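Local structure of bifunctional dTDP-4-dehydrorhamnose 3,5-epimerase/dTDP-4-dehydrorhamnose reductase (Arabidopsis thaliana, 4QQR) at residues V84-T89 against S142-T147; G93-A98 against A149-L154; N179-I184 against F289-N294; L233-D238 against S285-V290. The protein epimerises dTDP-4-dehydro-6-deoxy-alpha-D-glucose at C3' and C5' and reduces the product with NADPH to dTDP-beta-L-rhamnose. One frame throughout, in Å; residues are numbered along the deposited sequence.

Interaction 1. Residues V84-T89 against S142-T147; sequences VETIRT and SFYSKT
Thr86 and Ile87 face Phe143 and Tyr144 across two nearly parallel helices, whose local axes come within 11.2 Å and differ in N-to-C direction by 18°. Ile87 stands roughly at right angles to Phe143 and sets its CG1 at the edge of the ring, in the ring plane, 3.9 Å from Phe143 CZ. The phenylalanine reaches across because its CG lies anti to the backbone N (chi1 167°). One face of that ring carries Thr147 OG1, a turn further along, and the ring also meets Trp78. Thr147 OG1 is itself tied down, bonding 2.8 Å to Phe143 O from above the carbonyl plane; Thr147 N reaches the same oxygen, which therefore takes two bonds from one residue. Next door, Thr86 turns its methyl CG2 to the edge of Tyr144, 4.2 Å from CE1, while its hydroxyl bonds back to His82 O in the preceding helical turn. Ser142 sits at the N-cap of helix 143-155, though its bond from Ser145 N is weak. Tyr158 and Asn157 of the second subunit pack on Ile87 and Phe143. Tyr144 holds the tyrosine position of the Tyr-x-x-x-Lys sequence of short-chain dehydrogenases, and its side chain comes about 4 Å from that of Val70, an NADPH-binding residue by similarity. The pair is thus typical of the Rossmann fold of that family, with the helix carrying this sequence laid against helix 80-103.

Interaction 2. Residues G93-A98 against A149-L154; sequences GTLTLA and AMVEEL
No flat group meets another here: Leu95, Val151 and Leu154 touch through branched aliphatic carbons, and the buried carboxylate of Glu152 turns elsewhere to form a salt bridge with Arg165. Leu95 does most of the work from its side. Its CD1 comes to 4.1 Å from Leu154 CB, and its CD2 lies 4.1 Å from Leu154 CD1, so both methyls of Leu95 touch Leu154, the two side chains crossing at about a right angle. Leu154 offers this flank because its CG is anti to the carbonyl carbon (chi1 -66°). The same Leu95 CD2 also reaches Val151 CG2 at 4.3 Å. The helices run in nearly the same direction, 13° apart, with local axes 10.8 Å from each other at their closest. Such neighbouring, parallel helices lie on one side of the Rossmann sheet and, as in many short-chain dehydrogenases, pair with their counterparts across the subunit interface: Leu95 packs on Ile87 of the second subunit, and Leu154 on Met150 of the second subunit. Toward the sheet, Thr94 sends its methyl CG2 to 4.4 Å from Val151 CG1, a loose touch, while the same side chain packs on Asn110 and Asn66 of the strands beneath. Its hydroxyl bonds to Asn90 O in the preceding turn, with Thr89 O as a second possible acceptor.

Interaction 3. Residues N179-I184 against F289-N294; sequences NFITKI and FVFEPN
Ile181 meets Val290 and Phe291 in a buried apolar contact between helix 180-186 and the last part of helix 282-291, both probably part of the smaller C-terminal region that completes the substrate side of extended short-chain dehydrogenases. Along the first segment, Asn179 comes first, as the N-cap. Its OD1 accepts from Ile181 N at 3.0 Å with an N-H...O angle of 137°, a bent bond whose donor is tilted from the carbonyl plane. The other end of the amide is held too, since ND2 donates to Ser171 O and Asp173 O; bonds at both ends fix the rotation of the group and tie the helix start to the loop before it. Phe180 packs instead on Met168 and Met197, and one face of its ring carries Ile184 CG1. Ile181 then makes the whole crossing with a single methyl. Its CG1 is anti to the carbonyl carbon and the chain runs straight on to CD1 (chi2 179°), which projects toward the other helix. There it meets Val290 CG1 tip to tip at 3.6 Å. Phe291, from the same helix as Val290 and opposed to Ile181, brings its ring end obliquely to the same methyl. Further on, Ile184 packs on Leu233 and His229 of helix 229-239, and Phe291 reaches that helix as well, at Met235. Beyond Phe291 the chain turns back, with Asn294 ND2 bonded to Ser172 O. At the point of contact, Phe291 CZ stands 4.0 Å from Ile181 CD1.

Interaction 4. Residues L233-D238 against S285-V290; sequences LEMYRD and SLIKFV
Helices 229-239 and 282-291, in the C-terminal half of the reductase fold, meet here where Met235 sets its sulfur against Leu286 and Ile287. The methionine stretches out to do so: CG is anti to the carbonyl carbon (chi1 -61°), and beyond CG the chain stays extended. SD comes to 3.9 Å from Ile287 CD1, with the two side chains crossing at about a right angle, and lies at a looser 4.5 Å from Leu286 CB. Ile287 leaves its backbone at a slant to the methionine, but its CD1 end swings in to meet it. Leu286, which is buried, touches the sulfur with the base of its side chain. Phe291 also packs on Leu286, widening the small apolar patch. No hydrogen bond joins the two segments. On the first helix Arg237 grips the neighbouring Asp238 in a salt bridge. NE reaches OD1 at 2.6 Å from above the carboxylate plane, whereas NH2 meets OD2 at 3.3 Å on its syn side, almost straight at 174°. The two bonds set the guanidinium and carboxylate side-on to each other, and Glu234 CA lies off one guanidinium face, toward the rim. On the second helix, Ser285 OG finds its partner elsewhere in the chain, at Glu202 OE1. The path of that helix widens into a pi-type turn over 286-290, the turn that carries the contact residues. Taken together, this is plain helix-on-helix packing of the C-terminal region characteristic of extended short-chain dehydrogenases.

How the interactions relate
The four contacts fall into two pairs on opposite sides of the chain's centre. Interactions 1 and 2 are successive levels of one helix pair, centres 11 Å apart, and both touch the second subunit. Interactions 3 and 4, with centres 6 Å apart, share Phe289 and Val290. About 29 Å separates the centres of interactions 1 and 3. Interaction 1 comes nearest the NADPH site inferred by similarity, through Tyr144; across the chain, the side chain of Ile181 is about 8 Å, and that of Leu286 about 11 Å, from the side chain of Trp23. A bound zinc ion lies about 7 Å from the Tyr144 side chain, and a zinc ion about 13 Å from that of Ile181. Neither segment of interaction 3 or 4 meets another subunit.

Interaction 1. Residues V84-T89 against S142-T147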
# COMPACT_ATOMS: atom_id res chain seq x y z
N VAL A 84 -12.19 -0.41 2.99
CA VAL A 84 -11.43 -1.07 4.06
C VAL A 84 -11.41 -2.56 3.78
O VAL A 84 -10.38 -3.21 3.93
CB VAL A 84 -12.00 -0.79 5.48
CG1 VAL A 84 -11.48 -1.80 6.49
CG2 VAL A 84 -11.66 0.62 5.93
N GLU A 85 -12.54 -3.09 3.32
CA GLU A 85 -12.66 -4.50 3.03
C GLU A 85 -11.65 -4.94 1.96
O GLU A 85 -11.11 -6.03 2.05
CB GLU A 85 -14.09 -4.88 2.66
N THR A 86 -11.38 -4.10 0.98
CA THR A 86 -10.41 -4.49 -0.05
C THR A 86 -8.97 -4.33 0.46
O THR A 86 -8.05 -5.02 0.00
CB THR A 86 -10.60 -3.70 -1.35
OG1 THR A 86 -11.97 -3.32 -1.49
CG2 THR A 86 -10.20 -4.56 -2.55
N ILE A 87 -8.78 -3.42 1.40
CA ILE A 87 -7.46 -3.18 1.96
C ILE A 87 -7.03 -4.36 2.83
O ILE A 87 -5.86 -4.74 2.84
CB ILE A 87 -7.42 -1.90 2.80
CG1 ILE A 87 -7.49 -0.66 1.90
CG2 ILE A 87 -6.16 -1.86 3.65
CD1 ILE A 87 -7.60 0.64 2.66
N ARG A 88 -7.99 -4.94 3.54
CA ARG A 88 -7.71 -6.06 4.43
C ARG A 88 -7.33 -7.32 3.66
O ARG A 88 -6.44 -8.06 4.07
CB ARG A 88 -8.92 -6.34 5.33
CG ARG A 88 -8.75 -7.55 6.23
CD ARG A 88 -10.11 -8.10 6.65
NE ARG A 88 -11.19 -7.19 6.30
CZ ARG A 88 -12.21 -6.91 7.10
NH1 ARG A 88 -12.29 -7.46 8.30
NH2 ARG A 88 -13.16 -6.07 6.70
N THR A 89 -8.00 -7.56 2.54
CA THR A 89 -7.74 -8.74 1.75
C THR A 89 -6.75 -8.53 0.60
O THR A 89 -5.90 -9.38 0.38
CB THR A 89 -9.05 -9.45 1.27
OG1 THR A 89 -8.77 -10.26 0.12
CG2 THR A 89 -10.09 -8.46 0.89
N SER A 142 -9.02 6.61 -9.28
CA SER A 142 -9.96 5.88 -8.43
C SER A 142 -9.28 5.02 -7.35
O SER A 142 -8.13 4.58 -7.52
CB SER A 142 -10.93 5.04 -9.27
OG SER A 142 -10.43 3.73 -9.52
N PHE A 143 -9.99 4.79 -6.25
CA PHE A 143 -9.46 4.01 -5.13
C PHE A 143 -8.96 2.62 -5.52
O PHE A 143 -7.83 2.24 -5.20
CB PHE A 143 -10.52 3.86 -4.03
CG PHE A 143 -10.18 2.83 -3.00
CD1 PHE A 143 -9.32 3.13 -1.94
CD2 PHE A 143 -10.71 1.53 -3.09
CE1 PHE A 143 -9.00 2.18 -0.99
CE2 PHE A 143 -10.40 0.57 -2.14
CZ PHE A 143 -9.54 0.89 -1.08
N TYR A 144 -9.81 1.85 -6.18
CA TYR A 144 -9.44 0.51 -6.58
C TYR A 144 -8.13 0.54 -7.36
O TYR A 144 -7.21 -0.22 -7.08
CB TYR A 144 -10.56 -0.16 -7.40
CG TYR A 144 -10.29 -1.63 -7.59
CD1 TYR A 144 -10.41 -2.50 -6.52
CD2 TYR A 144 -9.87 -2.14 -8.81
CE1 TYR A 144 -10.14 -3.84 -6.66
CE2 TYR A 144 -9.60 -3.48 -8.97
CZ TYR A 144 -9.73 -4.33 -7.89
OH TYR A 144 -9.46 -5.68 -8.01
N SER A 145 -8.05 1.47 -8.31
CA SER A 145 -6.89 1.61 -9.18
C SER A 145 -5.59 1.97 -8.45
O SER A 145 -4.53 1.39 -8.70
CB SER A 145 -7.17 2.66 -10.24
OG SER A 145 -6.66 2.22 -11.47
N LYS A 146 -5.69 2.93 -7.54
CA LYS A 146 -4.53 3.37 -6.79
C LYS A 146 -4.06 2.22 -5.90
O LYS A 146 -2.87 1.94 -5.78
CB LYS A 146 -4.87 4.61 -5.97
CG LYS A 146 -3.69 5.54 -5.70
CD LYS A 146 -4.13 6.76 -4.89
CE LYS A 146 -5.51 7.27 -5.35
NZ LYS A 146 -5.48 8.70 -5.72
N THR A 147 -5.03 1.53 -5.31
CA THR A 147 -4.74 0.45 -4.37
C THR A 147 -4.03 -0.74 -5.03
O THR A 147 -3.01 -1.23 -4.51
CB THR A 147 -6.01 -0.01 -3.64
OG1 THR A 147 -6.58 1.10 -2.94
CG2 THR A 147 -5.69 -1.09 -2.64

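Interaction 2. Residues G93-A98 against A149-L154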
# COMPACT_ATOMS: atom_id res chain seq x y z
N GLY A 93 -3.69 -8.83 3.34
CA GLY A 93 -3.72 -10.26 3.15
C GLY A 93 -2.80 -10.76 2.04
O GLY A 93 -2.12 -11.77 2.23
N THR A 94 -2.80 -10.09 0.90
CA THR A 94 -1.89 -10.43 -0.19
C THR A 94 -0.42 -10.24 0.21
O THR A 94 0.45 -11.06 -0.12
CB THR A 94 -2.15 -9.55 -1.43
OG1 THR A 94 -3.56 -9.42 -1.63
CG2 THR A 94 -1.54 -10.16 -2.66
N LEU A 95 -0.13 -9.14 0.91
CA LEU A 95 1.22 -8.90 1.37
C LEU A 95 1.63 -9.96 2.41
O LEU A 95 2.76 -10.47 2.35
CB LEU A 95 1.39 -7.48 1.93
CG LEU A 95 1.81 -6.33 0.99
CD1 LEU A 95 2.56 -6.83 -0.22
CD2 LEU A 95 0.65 -5.50 0.56
N THR A 96 0.72 -10.31 3.33
CA THR A 96 0.97 -11.37 4.31
C THR A 96 1.24 -12.71 3.64
O THR A 96 2.17 -13.43 4.03
CB THR A 96 -0.20 -11.53 5.31
OG1 THR A 96 -0.20 -10.41 6.21
CG2 THR A 96 -0.03 -12.79 6.13
N LEU A 97 0.44 -13.04 2.63
CA LEU A 97 0.62 -14.28 1.86
C LEU A 97 1.97 -14.30 1.13
O LEU A 97 2.68 -15.30 1.16
CB LEU A 97 -0.54 -14.52 0.88
CG LEU A 97 -0.43 -15.77 -0.01
CD1 LEU A 97 -0.55 -17.05 0.77
CD2 LEU A 97 -1.46 -15.74 -1.08
N ALA A 98 2.33 -13.19 0.48
CA ALA A 98 3.61 -13.10 -0.22
C ALA A 98 4.79 -13.33 0.72
O ALA A 98 5.78 -13.95 0.36
CB ALA A 98 3.74 -11.75 -0.89
N ALA A 149 -2.36 -0.71 -7.81
CA ALA A 149 -1.02 -0.22 -8.14
C ALA A 149 -0.05 -0.30 -6.94
O ALA A 149 1.06 -0.83 -7.09
CB ALA A 149 -1.06 1.19 -8.70
N MET A 150 -0.47 0.22 -5.78
CA MET A 150 0.30 0.12 -4.53
C MET A 150 0.80 -1.29 -4.22
O MET A 150 2.00 -1.51 -4.04
CB MET A 150 -0.51 0.62 -3.33
CG MET A 150 -0.93 2.08 -3.41
SD MET A 150 -1.69 2.68 -1.88
CE MET A 150 -1.65 4.46 -2.14
N VAL A 151 -0.14 -2.24 -4.16
CA VAL A 151 0.21 -3.65 -3.91
C VAL A 151 1.16 -4.16 -4.96
O VAL A 151 2.18 -4.77 -4.63
CB VAL A 151 -1.03 -4.58 -3.84
CG1 VAL A 151 -0.59 -6.04 -3.75
CG2 VAL A 151 -1.89 -4.22 -2.64
N GLU A 152 0.86 -3.88 -6.23
CA GLU A 152 1.75 -4.35 -7.29
C GLU A 152 3.16 -3.80 -7.12
O GLU A 152 4.13 -4.53 -7.28
CB GLU A 152 1.23 -4.00 -8.69
CG GLU A 152 2.18 -4.53 -9.75
CD GLU A 152 1.78 -4.18 -11.17
OE1 GLU A 152 1.12 -5.03 -11.83
OE2 GLU A 152 2.15 -3.07 -11.64
N GLU A 153 3.28 -2.52 -6.81
CA GLU A 153 4.59 -1.93 -6.61
C GLU A 153 5.31 -2.60 -5.43
O GLU A 153 6.49 -2.94 -5.52
CB GLU A 153 4.49 -0.42 -6.39
CG GLU A 153 5.83 0.26 -6.07
CD GLU A 153 6.56 0.79 -7.30
OE1 GLU A 153 6.10 0.54 -8.44
OE2 GLU A 153 7.61 1.46 -7.12
N LEU A 154 4.58 -2.81 -4.34
CA LEU A 154 5.13 -3.50 -3.17
C LEU A 154 5.58 -4.93 -3.47
O LEU A 154 6.65 -5.36 -3.04
CB LEU A 154 4.13 -3.49 -2.02
CG LEU A 154 3.86 -2.09 -1.48
CD1 LEU A 154 2.65 -2.07 -0.57
CD2 LEU A 154 5.12 -1.56 -0.79

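Interaction 3. Residues N179-I184 against F289-N294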
# COMPACT_ATOMS: atom_id res chain seq x y z
N ASN A 179 -18.06 -12.78 -17.21
CA ASN A 179 -17.48 -12.77 -18.54
C ASN A 179 -17.68 -11.43 -19.24
O ASN A 179 -18.79 -10.92 -19.31
CB ASN A 179 -18.09 -13.94 -19.35
CG ASN A 179 -17.33 -14.23 -20.64
OD1 ASN A 179 -16.87 -13.32 -21.34
ND2 ASN A 179 -17.22 -15.51 -20.97
N PHE A 180 -16.60 -10.86 -19.76
CA PHE A 180 -16.68 -9.52 -20.32
C PHE A 180 -17.59 -9.48 -21.53
O PHE A 180 -18.34 -8.51 -21.72
CB PHE A 180 -15.31 -8.97 -20.70
CG PHE A 180 -15.36 -7.59 -21.31
CD1 PHE A 180 -15.42 -6.47 -20.51
CD2 PHE A 180 -15.35 -7.42 -22.68
CE1 PHE A 180 -15.47 -5.20 -21.06
CE2 PHE A 180 -15.40 -6.16 -23.24
CZ PHE A 180 -15.46 -5.04 -22.42
N ILE A 181 -17.53 -10.53 -22.35
CA ILE A 181 -18.41 -10.68 -23.50
C ILE A 181 -19.89 -10.58 -23.11
O ILE A 181 -20.62 -9.74 -23.64
CB ILE A 181 -18.19 -12.02 -24.22
CG1 ILE A 181 -16.76 -12.14 -24.75
CG2 ILE A 181 -19.17 -12.18 -25.38
CD1 ILE A 181 -16.49 -13.45 -25.45
N THR A 182 -20.33 -11.44 -22.19
CA THR A 182 -21.75 -11.43 -21.84
C THR A 182 -22.23 -10.14 -21.15
O THR A 182 -23.40 -9.79 -21.28
CB THR A 182 -22.19 -12.66 -21.03
OG1 THR A 182 -22.61 -12.25 -19.73
CG2 THR A 182 -21.08 -13.66 -20.96
N LYS A 183 -21.34 -9.46 -20.43
CA LYS A 183 -21.64 -8.12 -19.95
C LYS A 183 -22.05 -7.27 -21.13
O LYS A 183 -23.19 -6.83 -21.23
CB LYS A 183 -20.41 -7.48 -19.29
CG LYS A 183 -20.05 -7.98 -17.90
CD LYS A 183 -18.88 -7.20 -17.35
CE LYS A 183 -18.56 -7.60 -15.93
NZ LYS A 183 -17.53 -6.69 -15.34
N ILE A 184 -21.09 -7.05 -22.02
CA ILE A 184 -21.25 -6.22 -23.20
C ILE A 184 -22.38 -6.67 -24.12
O ILE A 184 -23.10 -5.84 -24.67
CB ILE A 184 -19.93 -6.17 -23.98
CG1 ILE A 184 -18.86 -5.60 -23.07
CG2 ILE A 184 -20.05 -5.32 -25.22
CD1 ILE A 184 -19.28 -4.33 -22.39
N PHE A 289 -11.11 -20.28 -29.05
CA PHE A 289 -11.41 -20.72 -27.69
C PHE A 289 -12.80 -20.38 -27.25
O PHE A 289 -13.36 -21.05 -26.37
CB PHE A 289 -10.42 -20.14 -26.69
CG PHE A 289 -9.04 -20.69 -26.80
CD1 PHE A 289 -8.71 -21.88 -26.17
CD2 PHE A 289 -8.07 -20.02 -27.53
CE1 PHE A 289 -7.43 -22.39 -26.27
CE2 PHE A 289 -6.80 -20.52 -27.64
CZ PHE A 289 -6.47 -21.71 -27.01
N VAL A 290 -13.37 -19.33 -27.84
CA VAL A 290 -14.63 -18.81 -27.33
C VAL A 290 -15.79 -19.02 -28.30
O VAL A 290 -16.76 -19.68 -27.95
CB VAL A 290 -14.51 -17.33 -26.90
CG1 VAL A 290 -15.85 -16.82 -26.39
CG2 VAL A 290 -13.44 -17.18 -25.83
N PHE A 291 -15.66 -18.49 -29.51
CA PHE A 291 -16.78 -18.47 -30.46
C PHE A 291 -17.03 -19.76 -31.26
O PHE A 291 -18.17 -20.21 -31.36
CB PHE A 291 -16.64 -17.26 -31.39
CG PHE A 291 -16.80 -15.94 -30.68
CD1 PHE A 291 -18.02 -15.58 -30.12
CD2 PHE A 291 -15.74 -15.05 -30.59
CE1 PHE A 291 -18.17 -14.36 -29.47
CE2 PHE A 291 -15.89 -13.82 -29.94
CZ PHE A 291 -17.10 -13.49 -29.38
N GLU A 292 -15.99 -20.36 -31.84
CA GLU A 292 -16.15 -21.61 -32.59
C GLU A 292 -16.71 -22.81 -31.79
O GLU A 292 -17.55 -23.54 -32.31
CB GLU A 292 -14.87 -22.02 -33.32
CG GLU A 292 -14.69 -21.35 -34.67
CD GLU A 292 -13.40 -21.75 -35.35
OE1 GLU A 292 -12.64 -22.54 -34.73
OE2 GLU A 292 -13.13 -21.28 -36.49
N PRO A 293 -16.26 -23.01 -30.54
CA PRO A 293 -16.89 -24.12 -29.80
C PRO A 293 -18.19 -23.68 -29.12
O PRO A 293 -18.62 -24.28 -28.13
CB PRO A 293 -15.84 -24.50 -28.76
CG PRO A 293 -15.11 -23.21 -28.49
CD PRO A 293 -15.13 -22.42 -29.79
N ASN A 294 -18.81 -22.63 -29.64
CA ASN A 294 -20.11 -22.20 -29.17
C ASN A 294 -21.12 -21.93 -30.31
O ASN A 294 -22.14 -21.28 -30.09
CB ASN A 294 -19.96 -20.98 -28.26
CG ASN A 294 -19.83 -21.36 -26.80
OD1 ASN A 294 -19.79 -22.54 -26.45
ND2 ASN A 294 -19.75 -20.36 -25.93

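Interaction 4. Residues L233-D238 against S285-V290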
# COMPACT_ATOMS: atom_id res chain seq x y z
N LEU A 233 -18.82 -7.78 -30.43
CA LEU A 233 -20.26 -7.92 -30.66
C LEU A 233 -20.57 -8.49 -32.04
O LEU A 233 -21.49 -9.29 -32.20
CB LEU A 233 -21.00 -6.59 -30.43
CG LEU A 233 -21.67 -6.26 -29.08
CD1 LEU A 233 -21.19 -7.16 -27.95
CD2 LEU A 233 -21.51 -4.80 -28.68
N GLU A 234 -19.78 -8.08 -33.04
CA GLU A 234 -19.95 -8.60 -34.40
C GLU A 234 -19.70 -10.10 -34.41
O GLU A 234 -20.45 -10.85 -35.02
CB GLU A 234 -18.99 -7.91 -35.39
CG GLU A 234 -19.29 -6.46 -35.68
CD GLU A 234 -18.04 -5.69 -36.03
OE1 GLU A 234 -18.11 -4.45 -36.13
OE2 GLU A 234 -16.97 -6.32 -36.20
N MET A 235 -18.66 -10.53 -33.71
CA MET A 235 -18.39 -11.95 -33.56
C MET A 235 -19.47 -12.67 -32.76
O MET A 235 -19.78 -13.83 -33.02
CB MET A 235 -17.03 -12.18 -32.90
CG MET A 235 -15.88 -11.63 -33.70
SD MET A 235 -14.31 -12.07 -32.93
CE MET A 235 -13.18 -11.19 -33.99
N TYR A 236 -20.04 -11.99 -31.78
CA TYR A 236 -21.16 -12.56 -31.04
C TYR A 236 -22.29 -12.85 -32.01
O TYR A 236 -22.87 -13.95 -32.01
CB TYR A 236 -21.64 -11.58 -29.97
CG TYR A 236 -22.65 -12.20 -29.04
CD1 TYR A 236 -22.26 -13.08 -28.04
CD2 TYR A 236 -24.01 -11.91 -29.16
CE1 TYR A 236 -23.17 -13.65 -27.19
CE2 TYR A 236 -24.94 -12.48 -28.30
CZ TYR A 236 -24.51 -13.35 -27.32
OH TYR A 236 -25.42 -13.93 -26.46
N ARG A 237 -22.58 -11.86 -32.85
CA ARG A 237 -23.67 -11.89 -33.81
C ARG A 237 -23.53 -13.00 -34.82
O ARG A 237 -24.48 -13.74 -35.06
CB ARG A 237 -23.79 -10.54 -34.52
CG ARG A 237 -24.86 -10.50 -35.60
CD ARG A 237 -24.56 -9.41 -36.62
NE ARG A 237 -23.20 -9.54 -37.14
CZ ARG A 237 -22.47 -8.52 -37.60
NH1 ARG A 237 -22.97 -7.29 -37.61
NH2 ARG A 237 -21.24 -8.74 -38.06
N ASP A 238 -22.35 -13.15 -35.42
CA ASP A 238 -22.22 -14.11 -36.51
C ASP A 238 -22.03 -15.51 -35.99
O ASP A 238 -22.23 -16.49 -36.72
CB ASP A 238 -21.07 -13.77 -37.46
CG ASP A 238 -21.14 -12.35 -38.00
OD1 ASP A 238 -22.26 -11.81 -38.11
OD2 ASP A 238 -20.06 -11.80 -38.28
N SER A 285 -7.60 -15.99 -30.81
CA SER A 285 -7.84 -16.69 -29.55
C SER A 285 -9.32 -16.67 -29.20
O SER A 285 -9.87 -17.67 -28.73
CB SER A 285 -7.01 -16.07 -28.42
OG SER A 285 -7.15 -16.80 -27.21
N LEU A 286 -9.96 -15.52 -29.42
CA LEU A 286 -11.42 -15.42 -29.33
C LEU A 286 -12.13 -16.44 -30.24
O LEU A 286 -13.00 -17.17 -29.78
CB LEU A 286 -11.89 -14.00 -29.68
CG LEU A 286 -11.75 -12.95 -28.58
CD1 LEU A 286 -11.83 -11.57 -29.17
CD2 LEU A 286 -12.82 -13.16 -27.54
N ILE A 287 -11.75 -16.48 -31.52
CA ILE A 287 -12.36 -17.42 -32.47
C ILE A 287 -12.22 -18.87 -32.01
O ILE A 287 -13.19 -19.62 -31.95
CB ILE A 287 -11.77 -17.30 -33.91
CG1 ILE A 287 -12.22 -16.00 -34.58
CG2 ILE A 287 -12.17 -18.50 -34.75
CD1 ILE A 287 -13.70 -15.69 -34.37
N LYS A 288 -10.99 -19.25 -31.68
CA LYS A 288 -10.65 -20.64 -31.42
C LYS A 288 -11.15 -21.13 -30.06
O LYS A 288 -11.57 -22.29 -29.94
CB LYS A 288 -9.14 -20.84 -31.53
CG LYS A 288 -8.65 -22.12 -30.90
CD LYS A 288 -7.14 -22.23 -30.94
CE LYS A 288 -6.71 -23.64 -30.53
NZ LYS A 288 -7.43 -24.68 -31.34
N PHE A 289 -11.11 -20.28 -29.05
CA PHE A 289 -11.41 -20.72 -27.69
C PHE A 289 -12.80 -20.38 -27.25
O PHE A 289 -13.36 -21.05 -26.37
CB PHE A 289 -10.42 -20.14 -26.69
CG PHE A 289 -9.04 -20.69 -26.80
CD1 PHE A 289 -8.71 -21.88 -26.17
CD2 PHE A 289 -8.07 -20.02 -27.53
CE1 PHE A 289 -7.43 -22.39 -26.27
CE2 PHE A 289 -6.80 -20.52 -27.64
CZ PHE A 289 -6.47 -21.71 -27.01
N VAL A 290 -13.37 -19.33 -27.84
CA VAL A 290 -14.63 -18.81 -27.33
C VAL A 290 -15.79 -19.02 -28.30
O VAL A 290 -16.76 -19.68 -27.95
CB VAL A 290 -14.51 -17.33 -26.90
CG1 VAL A 290 -15.85 -16.82 -26.39
CG2 VAL A 290 -13.44 -17.18 -25.83